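Local atomic coordinates of CptN Toxin (Eubacterium rectale DSM 17629, PDB entry 4RMO), a protein that probably acts as an RNA-cutting toxin of a type III toxin-antitoxin system, held in check by the pseudoknot RNA antitoxin that it binds. Residues 23-35 and 46-58. Sequence-based numbering, arbitrary orientation.
Sequences KGNKKQNRPHYYC and WMIPLSSRIDKYK. With nucleotides of chain B.
An RNA-binding site lies at the open end of the antiparallel hairpin of strands 32-37 and 44-51, away from its turn, where Arg-30 ties the loop before the first strand to the end of the second. Its NH1 gives Leu-50 O a 2.8 Å bond, only 2° out of the guanidinium plane, while NE and NH2 both grip Gly-24 O. A bend at chi3 (-62°) turns the group so that NH2 also reaches O5' of A1 of chain B at 2.8 Å; Lys-23 CB lies over one guanidinium face. Lys-23 crosses Pro-49 and carries NZ to the RNA, 3.1 Å from N7 of A2 and 3.1 Å from O6 of G3, both of chain B. Tyr-57 OH donates to the same O6 at 2.6 Å, and Lys-56 NZ bonds N7 and OP2 of G3, so both segments read one guanine. Farther along the strands, Tyr-33 and Ile-48 form the hydrogen-bonded pair, Tyr-33 N reaching Ile-48 O at 2.8 Å. On the other face, His-32 CD2 packs obliquely against Pro-49, and Met-47 bends back to set CE 3.7 Å from His-32 CB. Strand 6-9 pairs along 32-37, strands 84-87 and 93-96 both pair with 44-51, Tyr-33 reaches Glu-123 of helix 116-134, and His-32 touches helix 11-17 at Phe-14.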
loop_
_atom_site.group_PDB
_atom_site.type_symbol
_atom_site.label_atom_id
_atom_site.label_comp_id
_atom_site.label_asym_id
_atom_site.label_seq_id
_atom_site.Cartn_x
_atom_site.Cartn_y
_atom_site.Cartn_z
ATOM N N LYS A 23 -7.407 32.800 1.122
ATOM C CA LYS A 23 -6.129 33.212 1.735
ATOM C C LYS A 23 -5.430 34.210 0.794
ATOM O O LYS A 23 -5.239 33.949 -0.391
ATOM C CB LYS A 23 -5.224 32.022 1.959
ATOM C CG LYS A 23 -5.533 31.189 3.185
ATOM C CD LYS A 23 -5.829 31.871 4.470
ATOM C CE LYS A 23 -4.608 31.951 5.265
ATOM N NZ LYS A 23 -4.917 32.393 6.622
ATOM N N GLY A 24 -5.000 35.323 1.345
ATOM C CA GLY A 24 -4.403 36.410 0.523
ATOM C C GLY A 24 -3.178 35.929 -0.237
ATOM O O GLY A 24 -2.285 35.279 0.351
ATOM N N ASN A 25 -3.081 36.328 -1.494
ATOM C CA ASN A 25 -2.009 35.897 -2.342
ATOM C C ASN A 25 -0.663 36.545 -2.042
ATOM O O ASN A 25 0.380 36.132 -2.582
ATOM C CB ASN A 25 -2.415 36.206 -3.796
ATOM C CG ASN A 25 -1.726 35.352 -4.788
ATOM O OD1 ASN A 25 -1.368 35.800 -5.906
ATOM N ND2 ASN A 25 -1.524 34.129 -4.429
ATOM N N LYS A 26 -0.662 37.588 -1.199
ATOM C CA LYS A 26 0.576 38.280 -0.906
ATOM C C LYS A 26 1.347 38.651 -2.198
ATOM O O LYS A 26 2.583 38.448 -2.318
ATOM C CB LYS A 26 1.445 37.449 0.011
ATOM C CG LYS A 26 0.711 37.055 1.281
ATOM C CD LYS A 26 0.226 38.248 2.077
ATOM C CE LYS A 26 -0.172 37.850 3.497
ATOM N NZ LYS A 26 -0.952 38.919 4.167
ATOM N N LYS A 27 0.630 39.266 -3.122
ATOM C CA LYS A 27 1.281 39.913 -4.305
ATOM C C LYS A 27 2.128 38.915 -5.032
ATOM O O LYS A 27 3.303 39.166 -5.317
ATOM C CB LYS A 27 2.087 41.092 -3.841
ATOM C CG LYS A 27 1.211 42.057 -3.066
ATOM C CD LYS A 27 2.020 43.154 -2.435
ATOM C CE LYS A 27 1.135 44.351 -1.909
ATOM N NZ LYS A 27 -0.101 44.814 -2.627
ATOM N N GLN A 28 1.505 37.754 -5.301
ATOM C CA GLN A 28 2.164 36.687 -6.045
ATOM C C GLN A 28 3.356 36.040 -5.347
ATOM O O GLN A 28 4.311 35.621 -5.972
ATOM C CB GLN A 28 2.483 37.170 -7.472
ATOM C CG GLN A 28 1.198 37.527 -8.199
ATOM C CD GLN A 28 1.329 38.246 -9.552
ATOM O OE1 GLN A 28 0.304 38.456 -10.253
ATOM N NE2 GLN A 28 2.570 38.563 -9.962
ATOM N N ASN A 29 3.264 35.923 -4.012
ATOM C CA ASN A 29 4.270 35.223 -3.260
ATOM C C ASN A 29 3.790 33.972 -2.466
ATOM O O ASN A 29 4.623 33.247 -1.929
ATOM C CB ASN A 29 4.936 36.200 -2.283
ATOM C CG ASN A 29 5.757 37.270 -2.980
ATOM O OD1 ASN A 29 5.310 38.400 -3.163
ATOM N ND2 ASN A 29 6.898 36.891 -3.442
ATOM N N ARG A 30 2.493 33.733 -2.350
ATOM C CA ARG A 30 2.031 32.571 -1.633
ATOM C C ARG A 30 2.053 31.343 -2.547
ATOM O O ARG A 30 1.356 31.304 -3.558
ATOM C CB ARG A 30 0.605 32.725 -1.118
ATOM C CG ARG A 30 0.240 31.550 -0.166
ATOM C CD ARG A 30 -1.190 31.513 0.299
ATOM N NE ARG A 30 -1.480 32.707 1.047
ATOM C CZ ARG A 30 -1.216 32.897 2.327
ATOM N NH1 ARG A 30 -0.625 31.959 3.071
ATOM N NH2 ARG A 30 -1.582 34.038 2.879
ATOM N N PRO A 31 2.835 30.311 -2.180
ATOM C CA PRO A 31 2.766 29.099 -2.975
ATOM C C PRO A 31 1.414 28.415 -2.845
ATOM O O PRO A 31 0.856 28.370 -1.755
ATOM C CB PRO A 31 3.888 28.223 -2.374
ATOM C CG PRO A 31 4.053 28.689 -0.988
ATOM C CD PRO A 31 3.750 30.162 -1.025
ATOM N N HIS A 32 0.916 27.856 -3.947
ATOM C CA HIS A 32 -0.306 27.097 -3.946
ATOM C C HIS A 32 -0.039 25.733 -4.538
ATOM O O HIS A 32 0.714 25.590 -5.509
ATOM C CB HIS A 32 -1.384 27.778 -4.793
ATOM C CG HIS A 32 -2.025 28.958 -4.153
ATOM N ND1 HIS A 32 -1.435 30.208 -4.138
ATOM C CD2 HIS A 32 -3.207 29.093 -3.510
ATOM C CE1 HIS A 32 -2.217 31.054 -3.494
ATOM N NE2 HIS A 32 -3.302 30.406 -3.109
ATOM N N TYR A 33 -0.708 24.715 -4.010
ATOM C CA TYR A 33 -0.503 23.347 -4.434
ATOM C C TYR A 33 -1.623 22.903 -5.365
ATOM O O TYR A 33 -2.800 22.996 -5.037
ATOM C CB TYR A 33 -0.501 22.445 -3.179
ATOM C CG TYR A 33 -0.366 20.940 -3.414
ATOM C CD1 TYR A 33 0.834 20.410 -3.808
ATOM C CD2 TYR A 33 -1.420 20.071 -3.187
ATOM C CE1 TYR A 33 0.996 19.061 -3.995
ATOM C CE2 TYR A 33 -1.272 18.702 -3.319
ATOM C CZ TYR A 33 -0.052 18.206 -3.748
ATOM O OH TYR A 33 0.128 16.858 -3.956
ATOM N N TYR A 34 -1.257 22.331 -6.497
ATOM C CA TYR A 34 -2.222 21.793 -7.430
ATOM C C TYR A 34 -2.555 20.347 -7.051
ATOM O O TYR A 34 -1.764 19.441 -7.284
ATOM C CB TYR A 34 -1.664 21.827 -8.849
ATOM C CG TYR A 34 -2.502 21.041 -9.857
ATOM C CD1 TYR A 34 -3.884 20.980 -9.762
ATOM C CD2 TYR A 34 -1.897 20.375 -10.909
ATOM C CE1 TYR A 34 -4.643 20.257 -10.686
ATOM C CE2 TYR A 34 -2.636 19.673 -11.845
ATOM C CZ TYR A 34 -4.011 19.601 -11.721
ATOM O OH TYR A 34 -4.756 18.872 -12.649
ATOM N N CYS A 35 -3.746 20.143 -6.502
ATOM C CA CYS A 35 -4.170 18.857 -6.004
ATOM C C CYS A 35 -4.777 17.882 -7.026
ATOM O O CYS A 35 -4.302 16.753 -7.169
ATOM C CB CYS A 35 -5.162 19.110 -4.898
ATOM S SG CYS A 35 -5.295 17.625 -3.948
ATOM N N TRP A 46 -8.135 22.177 -8.837
ATOM C CA TRP A 46 -8.352 22.453 -7.439
ATOM C C TRP A 46 -6.994 22.725 -6.786
ATOM O O TRP A 46 -6.045 21.933 -6.907
ATOM C CB TRP A 46 -9.096 21.326 -6.755
ATOM C CG TRP A 46 -10.499 21.328 -7.162
ATOM C CD1 TRP A 46 -11.062 20.606 -8.183
ATOM C CD2 TRP A 46 -11.542 22.122 -6.608
ATOM N NE1 TRP A 46 -12.405 20.934 -8.302
ATOM C CE2 TRP A 46 -12.718 21.856 -7.339
ATOM C CE3 TRP A 46 -11.597 23.051 -5.568
ATOM C CZ2 TRP A 46 -13.938 22.463 -7.040
ATOM C CZ3 TRP A 46 -12.810 23.647 -5.263
ATOM C CH2 TRP A 46 -13.972 23.337 -5.985
HETATM N N MSE A 47 -6.903 23.861 -6.130
HETATM C CA MSE A 47 -5.661 24.310 -5.530
HETATM C C MSE A 47 -5.813 24.397 -4.051
HETATM O O MSE A 47 -6.870 24.664 -3.531
HETATM C CB MSE A 47 -5.315 25.723 -5.960
HETATM C CG MSE A 47 -5.463 25.951 -7.434
HETATM SE SE MSE A 47 -4.083 24.922 -8.396
HETATM C CE MSE A 47 -2.397 25.698 -7.739
ATOM N N ILE A 48 -4.687 24.257 -3.353
ATOM C CA ILE A 48 -4.627 24.414 -1.901
ATOM C C ILE A 48 -3.555 25.422 -1.530
ATOM O O ILE A 48 -2.382 25.274 -1.872
ATOM C CB ILE A 48 -4.294 23.068 -1.241
ATOM C CG1 ILE A 48 -5.334 22.008 -1.670
ATOM C CG2 ILE A 48 -4.259 23.194 0.267
ATOM C CD1 ILE A 48 -4.982 20.618 -1.211
ATOM N N PRO A 49 -3.939 26.458 -0.790
ATOM C CA PRO A 49 -2.966 27.428 -0.391
ATOM C C PRO A 49 -2.097 26.929 0.768
ATOM O O PRO A 49 -2.606 26.242 1.615
ATOM C CB PRO A 49 -3.847 28.599 0.110
ATOM C CG PRO A 49 -5.082 27.958 0.607
ATOM C CD PRO A 49 -5.292 26.767 -0.304
ATOM N N LEU A 50 -0.833 27.355 0.836
ATOM C CA LEU A 50 0.023 27.050 1.959
ATOM C C LEU A 50 0.289 28.223 2.877
ATOM O O LEU A 50 0.249 29.380 2.451
ATOM C CB LEU A 50 1.379 26.543 1.494
ATOM C CG LEU A 50 1.501 25.407 0.489
ATOM C CD1 LEU A 50 2.908 24.801 0.587
ATOM C CD2 LEU A 50 0.461 24.324 0.621
ATOM N N SER A 51 0.583 27.906 4.132
ATOM C CA SER A 51 1.040 28.853 5.090
ATOM C C SER A 51 2.238 28.249 5.851
ATOM O O SER A 51 2.271 27.058 6.128
ATOM C CB SER A 51 -0.073 29.206 6.021
ATOM O OG SER A 51 0.410 29.948 7.155
ATOM N N SER A 52 3.190 29.080 6.255
ATOM C CA SER A 52 4.276 28.627 7.138
ATOM C C SER A 52 4.038 28.921 8.608
ATOM O O SER A 52 4.969 28.865 9.394
ATOM C CB SER A 52 5.617 29.203 6.662
ATOM O OG SER A 52 5.577 30.596 6.635
ATOM N N ARG A 53 2.821 29.315 8.995
ATOM C CA ARG A 53 2.529 29.637 10.395
ATOM C C ARG A 53 2.228 28.360 11.176
ATOM O O ARG A 53 1.087 28.092 11.515
ATOM C CB ARG A 53 1.382 30.622 10.500
ATOM C CG ARG A 53 1.745 31.934 9.817
ATOM C CD ARG A 53 0.808 33.090 10.031
ATOM N NE ARG A 53 1.409 34.278 9.467
ATOM C CZ ARG A 53 1.198 35.484 9.936
ATOM N NH1 ARG A 53 0.352 35.663 10.954
ATOM N NH2 ARG A 53 1.838 36.498 9.399
ATOM N N ILE A 54 3.273 27.575 11.412
ATOM C CA ILE A 54 3.127 26.220 11.868
ATOM C C ILE A 54 2.571 26.204 13.296
ATOM O O ILE A 54 1.749 25.364 13.608
ATOM C CB ILE A 54 4.473 25.479 11.799
ATOM C CG1 ILE A 54 5.060 25.465 10.375
ATOM C CG2 ILE A 54 4.341 24.038 12.272
ATOM C CD1 ILE A 54 4.069 25.033 9.309
ATOM N N ASP A 55 3.017 27.135 14.132
ATOM C CA ASP A 55 2.546 27.271 15.517
ATOM C C ASP A 55 1.024 27.447 15.505
ATOM O O ASP A 55 0.324 26.751 16.248
ATOM C CB ASP A 55 3.278 28.387 16.307
ATOM C CG ASP A 55 4.747 28.045 16.604
ATOM O OD1 ASP A 55 5.109 26.867 16.706
ATOM O OD2 ASP A 55 5.567 28.960 16.727
ATOM N N LYS A 56 0.499 28.274 14.593
ATOM C CA LYS A 56 -0.929 28.477 14.542
ATOM C C LYS A 56 -1.647 27.213 14.057
ATOM O O LYS A 56 -2.640 26.774 14.661
ATOM C CB LYS A 56 -1.302 29.645 13.629
ATOM C CG LYS A 56 -2.809 29.743 13.354
ATOM C CD LYS A 56 -3.159 30.960 12.522
ATOM C CE LYS A 56 -4.598 30.839 12.024
ATOM N NZ LYS A 56 -5.019 31.968 11.212
ATOM N N TYR A 57 -1.167 26.628 12.960
ATOM C CA TYR A 57 -1.902 25.539 12.330
ATOM C C TYR A 57 -1.777 24.204 13.050
ATOM O O TYR A 57 -2.690 23.394 12.980
ATOM C CB TYR A 57 -1.599 25.483 10.831
ATOM C CG TYR A 57 -2.295 26.680 10.151
ATOM C CD1 TYR A 57 -3.657 26.695 9.992
ATOM C CD2 TYR A 57 -1.594 27.832 9.821
ATOM C CE1 TYR A 57 -4.317 27.814 9.478
ATOM C CE2 TYR A 57 -2.249 28.964 9.326
ATOM C CZ TYR A 57 -3.626 28.932 9.119
ATOM O OH TYR A 57 -4.298 30.028 8.608
ATOM N N LYS A 58 -0.694 24.009 13.783
ATOM C CA LYS A 58 -0.543 22.850 14.686
ATOM C C LYS A 58 -1.631 22.825 15.746
ATOM O O LYS A 58 -2.139 21.763 16.045
ATOM C CB LYS A 58 0.818 22.818 15.388
ATOM C CG LYS A 58 1.867 22.036 14.588
ATOM C CD LYS A 58 3.238 22.001 15.309
ATOM C CE LYS A 58 4.407 21.119 14.839
ATOM N NZ LYS A 58 4.080 19.854 14.125
ATOM O "O5'" A B 1 -1.842 34.391 5.641
ATOM C "C5'" A B 1 -0.899 35.264 6.342
ATOM C "C4'" A B 1 -1.593 36.397 7.062
ATOM O "O4'" A B 1 -2.220 37.291 6.111
ATOM C "C3'" A B 1 -2.721 36.018 8.015
ATOM O "O3'" A B 1 -2.192 35.632 9.270
ATOM C "C2'" A B 1 -3.510 37.311 8.089
ATOM O "O2'" A B 1 -2.883 38.262 8.913
ATOM C "C1'" A B 1 -3.443 37.780 6.638
ATOM N N9 A B 1 -4.523 37.280 5.799
ATOM C C8 A B 1 -4.443 36.342 4.801
ATOM N N7 A B 1 -5.585 36.109 4.197
ATOM C C5 A B 1 -6.471 36.974 4.817
ATOM C C6 A B 1 -7.849 37.195 4.652
ATOM N N6 A B 1 -8.596 36.564 3.753
ATOM N N1 A B 1 -8.435 38.119 5.444
ATOM C C2 A B 1 -7.680 38.756 6.353
ATOM N N3 A B 1 -6.384 38.614 6.622
ATOM C C4 A B 1 -5.831 37.699 5.811
ATOM P P A B 2 -2.954 34.529 10.163
ATOM O OP1 A B 2 -2.138 34.330 11.355
ATOM O OP2 A B 2 -3.286 33.375 9.292
ATOM O "O5'" A B 2 -4.340 35.223 10.515
ATOM C "C5'" A B 2 -4.384 36.397 11.364
ATOM C "C4'" A B 2 -5.771 36.979 11.321
ATOM O "O4'" A B 2 -6.112 37.313 9.939
ATOM C "C3'" A B 2 -6.909 36.041 11.747
ATOM O "O3'" A B 2 -7.134 35.979 13.142
ATOM C "C2'" A B 2 -8.109 36.681 11.072
ATOM O "O2'" A B 2 -8.512 37.853 11.725
ATOM C "C1'" A B 2 -7.506 37.085 9.731
ATOM N N9 A B 2 -7.650 36.051 8.727
ATOM C C8 A B 2 -6.708 35.173 8.257
ATOM N N7 A B 2 -7.145 34.396 7.297
ATOM C C5 A B 2 -8.445 34.827 7.087
ATOM C C6 A B 2 -9.442 34.414 6.189
ATOM N N6 A B 2 -9.273 33.433 5.296
ATOM N N1 A B 2 -10.629 35.056 6.233
ATOM C C2 A B 2 -10.794 36.037 7.127
ATOM N N3 A B 2 -9.930 36.515 8.023
ATOM C C4 A B 2 -8.758 35.865 7.942
ATOM P P G B 3 -7.288 34.542 13.876
ATOM O OP1 G B 3 -7.296 34.776 15.305
ATOM O OP2 G B 3 -6.290 33.583 13.301
ATOM O "O5'" G B 3 -8.673 34.019 13.318
ATOM C "C5'" G B 3 -9.887 34.747 13.522
ATOM C "C4'" G B 3 -10.951 34.231 12.574
ATOM O "O4'" G B 3 -10.495 34.440 11.207
ATOM C "C3'" G B 3 -11.246 32.743 12.652
ATOM O "O3'" G B 3 -12.254 32.444 13.619
ATOM C "C2'" G B 3 -11.777 32.458 11.258
ATOM O "O2'" G B 3 -13.142 32.778 11.095
ATOM C "C1'" G B 3 -10.883 33.351 10.402
ATOM N N9 G B 3 -9.679 32.665 9.939
ATOM C C8 G B 3 -8.467 32.606 10.576
ATOM N N7 G B 3 -7.595 31.863 9.954
ATOM C C5 G B 3 -8.264 31.426 8.821
ATOM C C6 G B 3 -7.828 30.598 7.767
ATOM O O6 G B 3 -6.712 30.107 7.590
ATOM N N1 G B 3 -8.830 30.399 6.821
ATOM C C2 G B 3 -10.102 30.900 6.906
ATOM N N2 G B 3 -10.938 30.568 5.914
ATOM N N3 G B 3 -10.523 31.672 7.892
ATOM C C4 G B 3 -9.553 31.905 8.800
#